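Local coordinates for protein beta-N-acetylhexosaminidase (Beutenbergia cavernae, PDB 5BU9) that probably hydrolyses terminal non-reducing N-acetyl-D-hexosamine residues from N-acetyl-beta-D-hexosaminides, as a member of glycosyl hydrolase family 3, at residues 136-139 with 140-144; 192-196 with 197-201; 259-262 with 263-267. All blocks are in the same frame, centred on the assembly; numbering follows the deposited sequence.

Contact 1: residues 136-139 with 140-144; sequences VVAS and PEAAA
Ser139 and Ala142 are joined by an ST motif on a type I beta-turn in the long loop between strand 128-129 and helix 160-176 of the TIM-barrel domain. The serine side chain folds over the turn it begins. Its CB meets the carboxylate of Glu141, 3.4 Å from OE2. One bond further, OG sits between its own backbone N and carbonyl carbon (chi1 72°), a position that turns it onto the amide three residues ahead: Ala142 N donates to Ser139 OG at 3.2 Å with an N-H...O angle of 145°. The same N-H also leans toward Ser139 O, a weak bond at 3.1 Å, which leaves the hydroxyl as the better aligned acceptor. Round this oxygen pack Glu141 CG and Ala142 CB, the latter 3.4 Å from Ser139 OG. With an alanine here, the Ala142 amide would probably keep only the weak bond to Ser139 O within the turn, and a gap would open beside Glu141 CG and Ala142 CB. Before the turn, Val137 is buried against Ile149 and Tyr158, and Tyr158 also meets Pro140. The same valine reaches forward along its CG1 branch, whose methyl lies 3.7 Å from Ala143 CA.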
# COMPACT_ATOMS: atom_id res chain seq x y z
N VAL A 136 7.52 10.03 -9.74
CA VAL A 136 8.06 10.58 -10.97
C VAL A 136 9.58 10.53 -10.94
O VAL A 136 10.17 11.05 -10.01
CB VAL A 136 7.55 12.00 -11.21
CG1 VAL A 136 8.17 12.57 -12.44
CG2 VAL A 136 6.05 12.00 -11.37
N VAL A 137 10.20 9.92 -11.94
CA VAL A 137 11.65 9.87 -12.04
C VAL A 137 12.05 11.12 -12.85
O VAL A 137 11.31 11.56 -13.70
CB VAL A 137 12.12 8.53 -12.66
CG1 VAL A 137 13.61 8.51 -12.92
CG2 VAL A 137 11.80 7.39 -11.73
N ALA A 138 13.22 11.70 -12.56
CA ALA A 138 13.56 13.03 -13.09
C ALA A 138 13.73 13.05 -14.60
O ALA A 138 13.33 14.01 -15.25
CB ALA A 138 14.83 13.56 -12.44
N SER A 139 14.35 11.98 -15.12
CA SER A 139 14.71 11.87 -16.54
C SER A 139 15.14 10.43 -16.84
O SER A 139 15.54 9.71 -15.93
CB SER A 139 15.83 12.83 -16.90
OG SER A 139 17.06 12.39 -16.33
N PRO A 140 15.05 10.01 -18.12
CA PRO A 140 15.46 8.64 -18.42
C PRO A 140 16.96 8.36 -18.13
O PRO A 140 17.30 7.23 -17.78
CB PRO A 140 15.13 8.49 -19.93
CG PRO A 140 14.90 9.91 -20.45
CD PRO A 140 14.38 10.68 -19.25
N GLU A 141 17.83 9.37 -18.23
CA GLU A 141 19.27 9.20 -17.93
C GLU A 141 19.50 9.08 -16.43
O GLU A 141 20.42 8.40 -15.98
CB GLU A 141 20.11 10.35 -18.48
CG GLU A 141 19.44 11.73 -18.48
CD GLU A 141 18.52 11.97 -19.69
OE1 GLU A 141 18.54 11.16 -20.65
OE2 GLU A 141 17.78 12.98 -19.69
N ALA A 142 18.64 9.69 -15.64
CA ALA A 142 18.78 9.57 -14.20
C ALA A 142 18.13 8.28 -13.64
O ALA A 142 18.24 7.98 -12.45
CB ALA A 142 18.20 10.81 -13.53
N ALA A 143 17.46 7.51 -14.49
CA ALA A 143 16.56 6.48 -14.00
C ALA A 143 17.32 5.39 -13.29
O ALA A 143 16.89 4.93 -12.24
CB ALA A 143 15.70 5.90 -15.13
N ALA A 144 18.47 5.00 -13.84
CA ALA A 144 19.25 3.88 -13.30
C ALA A 144 19.81 4.23 -11.93
O ALA A 144 20.16 3.34 -11.16
CB ALA A 144 20.39 3.48 -14.26

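Contact 2: residues 192-196 with 197-201; sequences VTENT and DTTAG
Asn195 passes its amide obliquely across the side chain of Asp197, the amide and carboxylate planes 27° apart, with OD1 3.6 Å from Asp197 CB. This crossing accompanies an Asx turn: Asp197 N donates to Asn195 OD1 at 3.2 Å, nearly straight at the hydrogen (163°), though the donor stands above the amide plane. CG swings anti to the backbone N of Asn195 (chi1 -157°), which sends the amide forward over the turn. The main-chain carbonyl of Asn195 is gripped twice. Thr199 N, 2.9 Å from Asn195 O, approaches almost end-on to the C=O, whereas Thr198 N at 3.2 Å from the same oxygen comes from above the carbonyl plane. Together these bonds complete an Asx motif, one helix-like turn. Water bridges tie it further: one accepts from Asn195 N and touches Thr199 OG1, each at 2.9 Å, and another accepts from Thr196 OG1 and donates to Asp197 OD1. The Asp197 side chain lies about 4 Å from a bound glycerol. The turn belongs to the loop between strands 180-186 and 203-204. Backbone bonds from Thr196 to Gln275 and from Asp197 to Glu274 pin it to the loop joining strand 264-267 to helix 281-291.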
# COMPACT_ATOMS: atom_id res chain seq x y z
N VAL A 192 15.11 9.30 -4.72
CA VAL A 192 16.13 8.85 -3.76
C VAL A 192 17.25 8.14 -4.51
O VAL A 192 17.03 7.58 -5.58
CB VAL A 192 15.55 7.92 -2.68
CG1 VAL A 192 14.62 8.68 -1.72
CG2 VAL A 192 14.82 6.74 -3.35
N THR A 193 18.45 8.16 -3.94
CA THR A 193 19.59 7.48 -4.52
C THR A 193 19.97 6.20 -3.75
O THR A 193 20.96 5.55 -4.07
CB THR A 193 20.78 8.40 -4.56
OG1 THR A 193 20.93 8.99 -3.25
CG2 THR A 193 20.59 9.52 -5.61
N GLU A 194 19.19 5.86 -2.72
CA GLU A 194 19.35 4.60 -2.00
C GLU A 194 18.03 3.91 -1.83
O GLU A 194 16.99 4.52 -2.03
CB GLU A 194 19.98 4.81 -0.62
CG GLU A 194 21.50 5.06 -0.71
CD GLU A 194 21.79 6.53 -0.68
OE1 GLU A 194 22.75 6.96 -1.37
OE2 GLU A 194 21.01 7.25 0.01
N ASN A 195 18.07 2.64 -1.45
CA ASN A 195 16.86 1.83 -1.31
C ASN A 195 16.44 1.66 0.17
O ASN A 195 17.18 1.08 0.97
CB ASN A 195 17.07 0.44 -1.94
CG ASN A 195 15.77 -0.23 -2.32
OD1 ASN A 195 14.73 -0.03 -1.68
ND2 ASN A 195 15.81 -1.01 -3.38
N THR A 196 15.23 2.09 0.51
CA THR A 196 14.77 1.99 1.89
C THR A 196 14.60 0.54 2.38
O THR A 196 14.60 0.31 3.58
CB THR A 196 13.45 2.74 2.12
OG1 THR A 196 12.47 2.27 1.19
CG2 THR A 196 13.66 4.29 1.99
N ASP A 197 14.46 -0.42 1.46
CA ASP A 197 14.42 -1.85 1.82
C ASP A 197 15.67 -2.31 2.53
O ASP A 197 15.59 -3.07 3.50
CB ASP A 197 14.22 -2.76 0.56
CG ASP A 197 12.80 -2.70 -0.03
OD1 ASP A 197 11.89 -2.13 0.63
OD2 ASP A 197 12.57 -3.26 -1.15
N THR A 198 16.82 -1.86 2.05
CA THR A 198 18.11 -2.40 2.47
C THR A 198 19.05 -1.40 3.14
O THR A 198 20.10 -1.79 3.63
CB THR A 198 18.88 -2.95 1.23
OG1 THR A 198 18.98 -1.89 0.27
CG2 THR A 198 18.14 -4.10 0.57
N THR A 199 18.72 -0.12 3.08
CA THR A 199 19.60 0.94 3.60
C THR A 199 18.79 1.77 4.60
O THR A 199 17.59 1.91 4.43
CB THR A 199 20.12 1.84 2.42
OG1 THR A 199 20.81 1.03 1.47
CG2 THR A 199 21.11 2.90 2.92
N ALA A 200 19.41 2.32 5.64
CA ALA A 200 18.68 3.22 6.55
C ALA A 200 19.26 4.62 6.42
O ALA A 200 20.32 4.80 5.81
CB ALA A 200 18.75 2.73 8.00
N GLY A 201 18.57 5.61 6.96
CA GLY A 201 19.02 6.99 6.80
C GLY A 201 18.87 7.47 5.37
O GLY A 201 19.62 8.33 4.91
O HOH W 1 20.37 9.06 1.66
O HOH W 2 20.74 1.64 -1.38
O HOH W 3 10.87 0.26 1.92

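Contact 3: residues 259-262 with 263-267; sequences LGFD and GVVVT
Phe261 and Gly263 meet where the chain, having left helix 248-258 at Gly260, bends over the aromatic ring before entering strand 264-267. Gly260, the first residue to depart from helical geometry, has a positive phi of 73°, a conformation that glycine adopts readily. Phe261 then takes an extended backbone, Asp262 a turn-like one, and Gly263 is extended again, leading into the strand. This path carries the backbone of Gly263 over one face of the Phe261 ring, with Gly263 N 3.4 Å above the ring plane and over its centre. The phenyl group comes to lie there because CG is anti to the backbone N (chi1 -180°), aiming the ring forward along the chain. Phe261 CZ lies 3.4 Å from Gly263 CA, and CE2 the same distance from Gly263 C, at the peptide that leads into Val264. A beta carbon on Gly263 would come to about 2.8 Å from Phe261 CZ and would probably clash, so the residue without a side chain suits this tight packing.

This is the return leg of a beta-alpha-beta crossover in the TIM barrel: helix 248-258 connects strand 227-230 to its parallel neighbour 264-267. Past the glycine the contact shifts from ring face to ring edge. The CG2 methyl of Val265 sits near the ring plane, 3.9 Å from Phe261 CE2. Leu255 of helix 248-258 touches both these side chains, while Ile221 of helix 212-222 and Val228 of strand 227-230 also pack on Phe261, placing the ring between those helices and the sheet. Polar backbone atoms at this start have partners too: Arg256 NH1 binds Gly263 O, and Asp294 OD2 binds Val265 N.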
# COMPACT_ATOMS: atom_id res chain seq x y z
N LEU A 259 -3.80 18.49 -0.23
CA LEU A 259 -4.18 17.69 -1.40
C LEU A 259 -5.61 17.17 -1.25
O LEU A 259 -6.21 16.71 -2.23
CB LEU A 259 -3.18 16.54 -1.61
CG LEU A 259 -2.06 16.83 -2.62
CD1 LEU A 259 -1.37 18.15 -2.39
CD2 LEU A 259 -1.02 15.76 -2.65
N GLY A 260 -6.14 17.26 -0.03
CA GLY A 260 -7.53 16.94 0.26
C GLY A 260 -7.87 15.45 0.24
O GLY A 260 -9.03 15.07 0.07
N PHE A 261 -6.88 14.58 0.40
CA PHE A 261 -7.17 13.15 0.37
C PHE A 261 -7.95 12.72 1.63
O PHE A 261 -7.53 12.95 2.76
CB PHE A 261 -5.88 12.34 0.22
CG PHE A 261 -6.10 10.84 0.17
CD1 PHE A 261 -6.83 10.26 -0.86
CD2 PHE A 261 -5.58 10.00 1.16
CE1 PHE A 261 -7.03 8.88 -0.91
CE2 PHE A 261 -5.79 8.62 1.13
CZ PHE A 261 -6.51 8.06 0.08
N ASP A 262 -9.10 12.08 1.39
CA ASP A 262 -10.04 11.61 2.41
C ASP A 262 -10.05 10.09 2.64
O ASP A 262 -10.77 9.60 3.53
CB ASP A 262 -11.48 12.03 2.04
CG ASP A 262 -11.75 13.49 2.30
OD1 ASP A 262 -11.04 14.08 3.16
OD2 ASP A 262 -12.67 14.05 1.65
N GLY A 263 -9.31 9.35 1.81
CA GLY A 263 -9.40 7.90 1.80
C GLY A 263 -8.41 7.27 2.75
O GLY A 263 -8.04 7.87 3.77
N VAL A 264 -7.96 6.07 2.40
CA VAL A 264 -7.16 5.26 3.29
C VAL A 264 -5.67 5.40 2.99
O VAL A 264 -5.24 5.25 1.83
CB VAL A 264 -7.61 3.80 3.19
CG1 VAL A 264 -6.61 2.89 3.84
CG2 VAL A 264 -9.02 3.64 3.80
N VAL A 265 -4.89 5.74 4.02
CA VAL A 265 -3.44 5.87 3.92
C VAL A 265 -2.78 4.56 4.37
O VAL A 265 -3.01 4.10 5.49
CB VAL A 265 -2.90 7.03 4.76
CG1 VAL A 265 -1.37 7.00 4.77
CG2 VAL A 265 -3.42 8.36 4.24
N VAL A 266 -1.97 3.97 3.50
CA VAL A 266 -1.28 2.70 3.75
C VAL A 266 0.21 2.98 3.87
O VAL A 266 0.74 3.75 3.07
CB VAL A 266 -1.56 1.70 2.62
CG1 VAL A 266 -1.01 0.29 2.94
CG2 VAL A 266 -3.05 1.65 2.40
N THR A 267 0.88 2.41 4.87
CA THR A 267 2.34 2.52 4.91
C THR A 267 2.95 1.63 3.85
O THR A 267 2.35 0.64 3.40
CB THR A 267 2.98 2.09 6.27
OG1 THR A 267 2.74 0.70 6.49
CG2 THR A 267 2.45 2.91 7.43

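How the contacts relate
The three contacts follow one another along the same TIM-barrel domain without touching. Contacts 1 and 2 lie in loops that follow strands 128-129 and 180-186, with centres 17 Å apart and nearest atoms about 7 Å apart; Asn146 and Pro148 meet Val192 of contact 2. Contact 3 lies deeper, where strand 264-267 begins, at the end of the barrel away from those loops, its centre 26 and 24 Å from those of contacts 1 and 2. Its strand leads to the loop whose Glu274 and Gln275 hold contact 2. Loops after the strands surround TIM-barrel active sites, so contacts 1 and 2 probably lie on that side; a glycerol, probably from the crystallisation liquor, sits near Asp197.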